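Local coordinates for conserved domain protein (Streptococcus pneumoniae, PDB 2I7R), which is of unknown function but belongs to the glyoxalase/bleomycin resistance/dioxygenase superfamily, whose paired beta-alpha-beta-beta-beta modules often form a metal or ligand site, at the interface of chains A and B. Coordinates in Å, arbitrary orientation; residue numbers count along the deposited sequence, not the author numbering. Chains: chain A/B, Conserved domain protein.

Contact 1 and contact 2 are neighbouring stretches of one two-fold interface, the centres of their C-alpha atoms about 15 Å apart. Strand 5-12 of chain B runs antiparallel to strand 65-70 of chain A through both: its start pairs in contact 2, its far end in contact 1. A:His68 belongs to both, its imidazole serving contact 1 and its carbonyl facing contact 2. Contact 1 adds a loop of chain B, contact 2 the turn between two strands of chain A. Sheet continuation across chains fits the strand-swapped dimers common in this superfamily, although the structure alone does not prove a dimer in solution.

Contact 1: the interface of chains A and B. Residues chain A 65-66, 68, 89-90, 103, 111; chain B 10, 12, 55-56, 58.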
# COMPACT_ATOMS: atom_id res chain seq x y z
N ILE A 65 6.80 -0.15 -5.03
CA ILE A 65 5.35 -0.21 -5.00
C ILE A 65 4.72 0.79 -5.95
O ILE A 65 5.36 1.76 -6.36
CB ILE A 65 4.75 -0.01 -3.56
CG1 ILE A 65 4.70 1.49 -3.20
CG2 ILE A 65 5.50 -0.96 -2.51
CD1 ILE A 65 4.11 1.81 -1.79
N ILE A 66 3.48 0.51 -6.33
CA ILE A 66 2.64 1.46 -7.05
C ILE A 66 1.33 1.57 -6.26
O ILE A 66 0.70 0.57 -5.93
CB ILE A 66 2.39 1.02 -8.53
CG1 ILE A 66 3.74 0.97 -9.29
CG2 ILE A 66 1.39 1.93 -9.22
CD1 ILE A 66 3.68 0.42 -10.70
N HIS A 68 -2.27 2.84 -6.55
CA HIS A 68 -3.26 3.18 -7.58
C HIS A 68 -4.44 3.89 -6.97
O HIS A 68 -5.05 3.40 -6.01
CB HIS A 68 -3.79 1.94 -8.33
CG HIS A 68 -2.73 1.12 -9.01
ND1 HIS A 68 -2.44 1.23 -10.35
CD2 HIS A 68 -1.91 0.16 -8.53
CE1 HIS A 68 -1.46 0.40 -10.66
NE2 HIS A 68 -1.14 -0.28 -9.58
N LEU A 89 5.77 9.64 -15.26
CA LEU A 89 6.48 8.45 -15.70
C LEU A 89 5.85 7.79 -16.94
O LEU A 89 6.56 7.16 -17.71
CB LEU A 89 6.59 7.43 -14.55
CG LEU A 89 7.41 7.87 -13.32
CD1 LEU A 89 7.35 6.84 -12.23
CD2 LEU A 89 8.88 8.17 -13.71
N HIS A 90 4.53 7.90 -17.10
CA HIS A 90 3.81 7.36 -18.25
C HIS A 90 2.56 8.23 -18.36
O HIS A 90 1.79 8.28 -17.41
CB HIS A 90 3.44 5.86 -18.01
CG HIS A 90 3.47 5.01 -19.24
ND1 HIS A 90 2.36 4.32 -19.70
CD2 HIS A 90 4.47 4.72 -20.12
CE1 HIS A 90 2.68 3.65 -20.80
NE2 HIS A 90 3.95 3.88 -21.08
N LEU A 103 0.88 7.47 -14.67
CA LEU A 103 1.87 7.09 -13.67
C LEU A 103 2.78 8.25 -13.34
O LEU A 103 3.38 8.83 -14.24
CB LEU A 103 2.68 5.92 -14.19
CG LEU A 103 1.88 4.75 -13.64
CD1 LEU A 103 1.33 3.88 -14.74
CD2 LEU A 103 2.64 3.99 -12.53
N VAL A 111 5.58 5.70 -6.25
CA VAL A 111 5.02 5.83 -7.59
C VAL A 111 3.49 5.76 -7.46
O VAL A 111 2.93 4.90 -6.77
CB VAL A 111 5.52 4.69 -8.56
CG1 VAL A 111 4.80 4.76 -9.93
CG2 VAL A 111 7.11 4.67 -8.71
N ASP B 10 0.29 -2.30 -5.61
CA ASP B 10 1.15 -3.29 -6.24
C ASP B 10 2.43 -3.40 -5.47
O ASP B 10 3.04 -2.38 -5.16
CB ASP B 10 1.54 -2.88 -7.65
CG ASP B 10 0.36 -2.81 -8.59
OD1 ASP B 10 -0.77 -3.16 -8.18
OD2 ASP B 10 0.60 -2.36 -9.73
N ILE B 12 6.18 -4.85 -6.13
CA ILE B 12 7.10 -5.37 -7.15
C ILE B 12 8.09 -6.31 -6.48
O ILE B 12 8.91 -5.90 -5.66
CB ILE B 12 7.83 -4.26 -7.91
CG1 ILE B 12 6.88 -3.35 -8.71
CG2 ILE B 12 8.75 -4.89 -8.98
CD1 ILE B 12 5.65 -2.78 -7.99
N LEU B 55 6.14 -1.90 -14.54
CA LEU B 55 5.26 -1.02 -15.33
C LEU B 55 5.95 0.30 -15.68
O LEU B 55 5.79 0.82 -16.79
CB LEU B 55 3.96 -0.75 -14.56
CG LEU B 55 2.69 -0.28 -15.27
CD1 LEU B 55 2.26 -1.29 -16.34
CD2 LEU B 55 1.55 -0.05 -14.24
N VAL B 56 6.70 0.85 -14.72
CA VAL B 56 7.60 1.98 -14.92
C VAL B 56 8.95 1.60 -14.27
O VAL B 56 9.08 0.50 -13.70
CB VAL B 56 7.03 3.32 -14.33
CG1 VAL B 56 5.61 3.60 -14.84
CG2 VAL B 56 7.06 3.32 -12.81
N LEU B 58 11.76 1.29 -11.45
CA LEU B 58 11.83 1.20 -9.97
C LEU B 58 12.56 -0.11 -9.56
O LEU B 58 12.72 -0.99 -10.39
CB LEU B 58 10.41 1.25 -9.36
CG LEU B 58 9.27 0.45 -10.00
CD1 LEU B 58 9.58 -1.04 -9.99
CD2 LEU B 58 7.90 0.76 -9.36
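Two antiparallel strands from different subunits meet here, strand 65-70 of chain A and strand 5-12 of chain B, in the deposited two-chain assembly of a glyoxalase/bleomycin resistance superfamily protein, probably a dimer. The backbone contact is a reciprocal pair. B:Asp10 N gives a nearly straight bond to A:Ile66 O, 2.9 Å long and 175° at the hydrogen. A:Ile66 N returns one to B:Asp10 O at 3.1 Å, on a lone pair in the carbonyl plane.

The side chain of B:Asp10 adds a polar tie. Its CG lies anti to its own carbonyl carbon, beside the backbone N, and the carboxylate reaches the rim of the A:His68 imidazole. A:His68 NE2 donates to B:Asp10 OD2 over 2.7 Å, with the acceptor close to the ring plane. Seen from the aspartate, however, the donor stands above the carboxylate, 57° out of its plane. The two flat groups are turned 54° against each other. A:Ile66 CG2, from the same strand as the histidine, covers one ring face near its rim and probably helps to fix the ring's rotation. The nearby carboxylate would be expected to favour a protonated imidazole.

Apolar packing comes from a loop of chain B laid over the sheet of chain A. B:Val56 is wedged in by both methyls: CG2 meets A:Leu89 CD1 at 3.6 Å and points tip to tip at A:Val111 CG1, while CG1 rests against A:Leu103, 3.8 Å from its CD2. B:Leu58 has CG in the crowded position between backbone N and carbonyl carbon, and crosses A:Val111 at about a right angle. There B:Leu58 CD2 touches A:Val111 CG2 at 4.0 Å. B:Leu55, poorly ordered, lies across A:Ile66 and A:Leu103. At the end of the strand pair, the terminal methyl CD1 of B:Ile12 sits 4.0 Å from A:Ile65 CA.

Contact 2: the interface of chains A and B. Residues chain A 43-46, 48, 68-70; chain B 4-7, 46.
The start of strand 5-12 of chain B inserts between two backbone segments of chain A, pairing antiparallel with strand 65-70 and also bonding to the end of strand 38-43, extending the sheet across the subunits in this glyoxalase/bleomycin resistance superfamily protein. On one side A:Glu70 N gives a 2.7 Å bond to B:Asn5 O, and B:Asn5 N answers to A:Glu70 O; on the other, B:Leu6 N donates to A:Ile43 O at 3.1 Å, from above the carbonyl plane.

B:Asn5 turns its CG anti to the backbone N (chi1 -170°), bringing its amide to the turn at A:Ser45. Its oxygen OD1 takes two donors: A:Ser45 OG, in plane on a lone pair at 2.7 Å, and A:Ser45 N, from above the plane at 3.1 Å. The serine hydroxyl, held in the crowded position (chi1 65°), also hydrogen-bonds B:His46 NE2, thus linking amide and imidazole.

B:Leu6, its CG anti to the backbone N, lies obliquely over one face of the A:His46 ring, with CG 4.0 Å from the centroid. Its CD2 reaches on to A:Ile43 CD1 at 3.8 Å. The two imidazoles, A:His46 and B:His46, meet edge to face with planes 88° apart, their side chains sliding past in opposite directions.

Selenomethionine B:Met4 runs beside A:Ile69 in the same direction, CB against its CG2 methyl. Across the strand pair, the extended A:Glu70 crosses B:Asn7 obliquely, and the amide nitrogen B:Asn7 ND2 donates to carboxylate oxygen A:Glu70 OE1 at 3.0 Å.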
# COMPACT_ATOMS: atom_id res chain seq x y z
N ILE A 43 -7.90 8.93 1.44
CA ILE A 43 -8.09 8.93 0.01
C ILE A 43 -9.26 8.02 -0.33
O ILE A 43 -9.07 6.83 -0.62
CB ILE A 43 -6.84 8.49 -0.79
CG1 ILE A 43 -5.54 9.17 -0.29
CG2 ILE A 43 -7.08 8.77 -2.27
CD1 ILE A 43 -4.21 8.53 -0.80
N GLY A 44 -10.45 8.60 -0.30
CA GLY A 44 -11.69 7.86 -0.50
C GLY A 44 -11.90 6.97 0.71
O GLY A 44 -12.05 7.45 1.82
N SER A 45 -11.83 5.66 0.47
CA SER A 45 -12.13 4.61 1.45
C SER A 45 -10.87 4.03 2.07
O SER A 45 -10.93 2.97 2.71
CB SER A 45 -12.81 3.45 0.72
OG SER A 45 -11.87 2.88 -0.23
N HIS A 46 -9.73 4.68 1.86
CA HIS A 46 -8.43 4.10 2.27
C HIS A 46 -7.61 5.22 2.91
O HIS A 46 -7.70 6.37 2.50
CB HIS A 46 -7.75 3.54 1.02
CG HIS A 46 -6.74 2.45 1.26
ND1 HIS A 46 -5.61 2.63 2.04
CD2 HIS A 46 -6.64 1.20 0.74
CE1 HIS A 46 -4.89 1.52 2.03
NE2 HIS A 46 -5.49 0.65 1.24
N LEU A 48 -3.71 6.60 4.07
CA LEU A 48 -2.29 6.44 3.80
C LEU A 48 -1.55 7.25 4.87
O LEU A 48 -1.69 8.46 4.93
CB LEU A 48 -1.99 6.93 2.36
CG LEU A 48 -0.55 7.01 1.79
CD1 LEU A 48 0.07 5.65 1.56
CD2 LEU A 48 -0.57 7.75 0.46
N HIS A 68 -2.27 2.84 -6.55
CA HIS A 68 -3.26 3.18 -7.58
C HIS A 68 -4.44 3.89 -6.97
O HIS A 68 -5.05 3.40 -6.01
CB HIS A 68 -3.79 1.94 -8.33
CG HIS A 68 -2.73 1.12 -9.01
ND1 HIS A 68 -2.44 1.23 -10.35
CD2 HIS A 68 -1.91 0.16 -8.53
CE1 HIS A 68 -1.46 0.40 -10.66
NE2 HIS A 68 -1.14 -0.28 -9.58
N ILE A 69 -4.79 5.03 -7.56
CA ILE A 69 -5.90 5.85 -7.09
C ILE A 69 -6.92 5.99 -8.20
O ILE A 69 -6.63 6.56 -9.28
CB ILE A 69 -5.43 7.24 -6.59
CG1 ILE A 69 -4.38 7.06 -5.49
CG2 ILE A 69 -6.66 8.11 -6.10
CD1 ILE A 69 -3.59 8.31 -5.15
N GLU A 70 -8.11 5.42 -7.97
CA GLU A 70 -9.17 5.56 -8.95
C GLU A 70 -9.78 6.98 -8.91
O GLU A 70 -10.17 7.49 -7.86
CB GLU A 70 -10.24 4.50 -8.77
CG GLU A 70 -11.04 4.28 -10.07
CD GLU A 70 -11.95 3.06 -10.02
OE1 GLU A 70 -12.08 2.43 -8.94
OE2 GLU A 70 -12.54 2.76 -11.08
N MSE B 4 -11.53 10.78 -5.59
CA MSE B 4 -10.34 9.88 -5.50
C MSE B 4 -10.52 8.66 -4.59
O MSE B 4 -11.05 8.78 -3.49
CB MSE B 4 -9.12 10.64 -5.01
CG MSE B 4 -8.32 11.41 -6.06
SE MSE B 4 -6.77 12.29 -5.17
CE MSE B 4 -7.75 12.88 -3.59
N ASN B 5 -10.03 7.50 -5.02
CA ASN B 5 -10.13 6.29 -4.21
C ASN B 5 -8.91 5.39 -4.30
O ASN B 5 -8.64 4.79 -5.35
CB ASN B 5 -11.43 5.50 -4.51
CG ASN B 5 -11.68 4.36 -3.49
OD1 ASN B 5 -11.31 4.45 -2.30
ND2 ASN B 5 -12.34 3.26 -3.97
N LEU B 6 -8.16 5.33 -3.21
CA LEU B 6 -7.03 4.43 -3.14
C LEU B 6 -7.52 2.94 -2.96
O LEU B 6 -7.95 2.57 -1.89
CB LEU B 6 -6.04 4.92 -2.05
CG LEU B 6 -4.86 4.05 -1.60
CD1 LEU B 6 -4.11 3.66 -2.77
CD2 LEU B 6 -3.96 4.74 -0.59
N ASN B 7 -7.46 2.13 -4.02
CA ASN B 7 -8.03 0.77 -4.03
C ASN B 7 -7.17 -0.37 -4.62
O ASN B 7 -7.60 -1.52 -4.73
CB ASN B 7 -9.45 0.76 -4.64
CG ASN B 7 -9.47 1.09 -6.12
OD1 ASN B 7 -8.43 1.33 -6.76
ND2 ASN B 7 -10.68 1.11 -6.70
N HIS B 46 -10.45 -3.59 -1.40
CA HIS B 46 -9.20 -3.12 -1.94
C HIS B 46 -8.37 -4.30 -2.46
O HIS B 46 -8.47 -5.42 -1.96
CB HIS B 46 -8.50 -2.27 -0.89
CG HIS B 46 -9.40 -1.21 -0.31
ND1 HIS B 46 -10.27 -1.46 0.74
CD2 HIS B 46 -9.59 0.08 -0.65
CE1 HIS B 46 -10.92 -0.34 1.04
NE2 HIS B 46 -10.53 0.60 0.21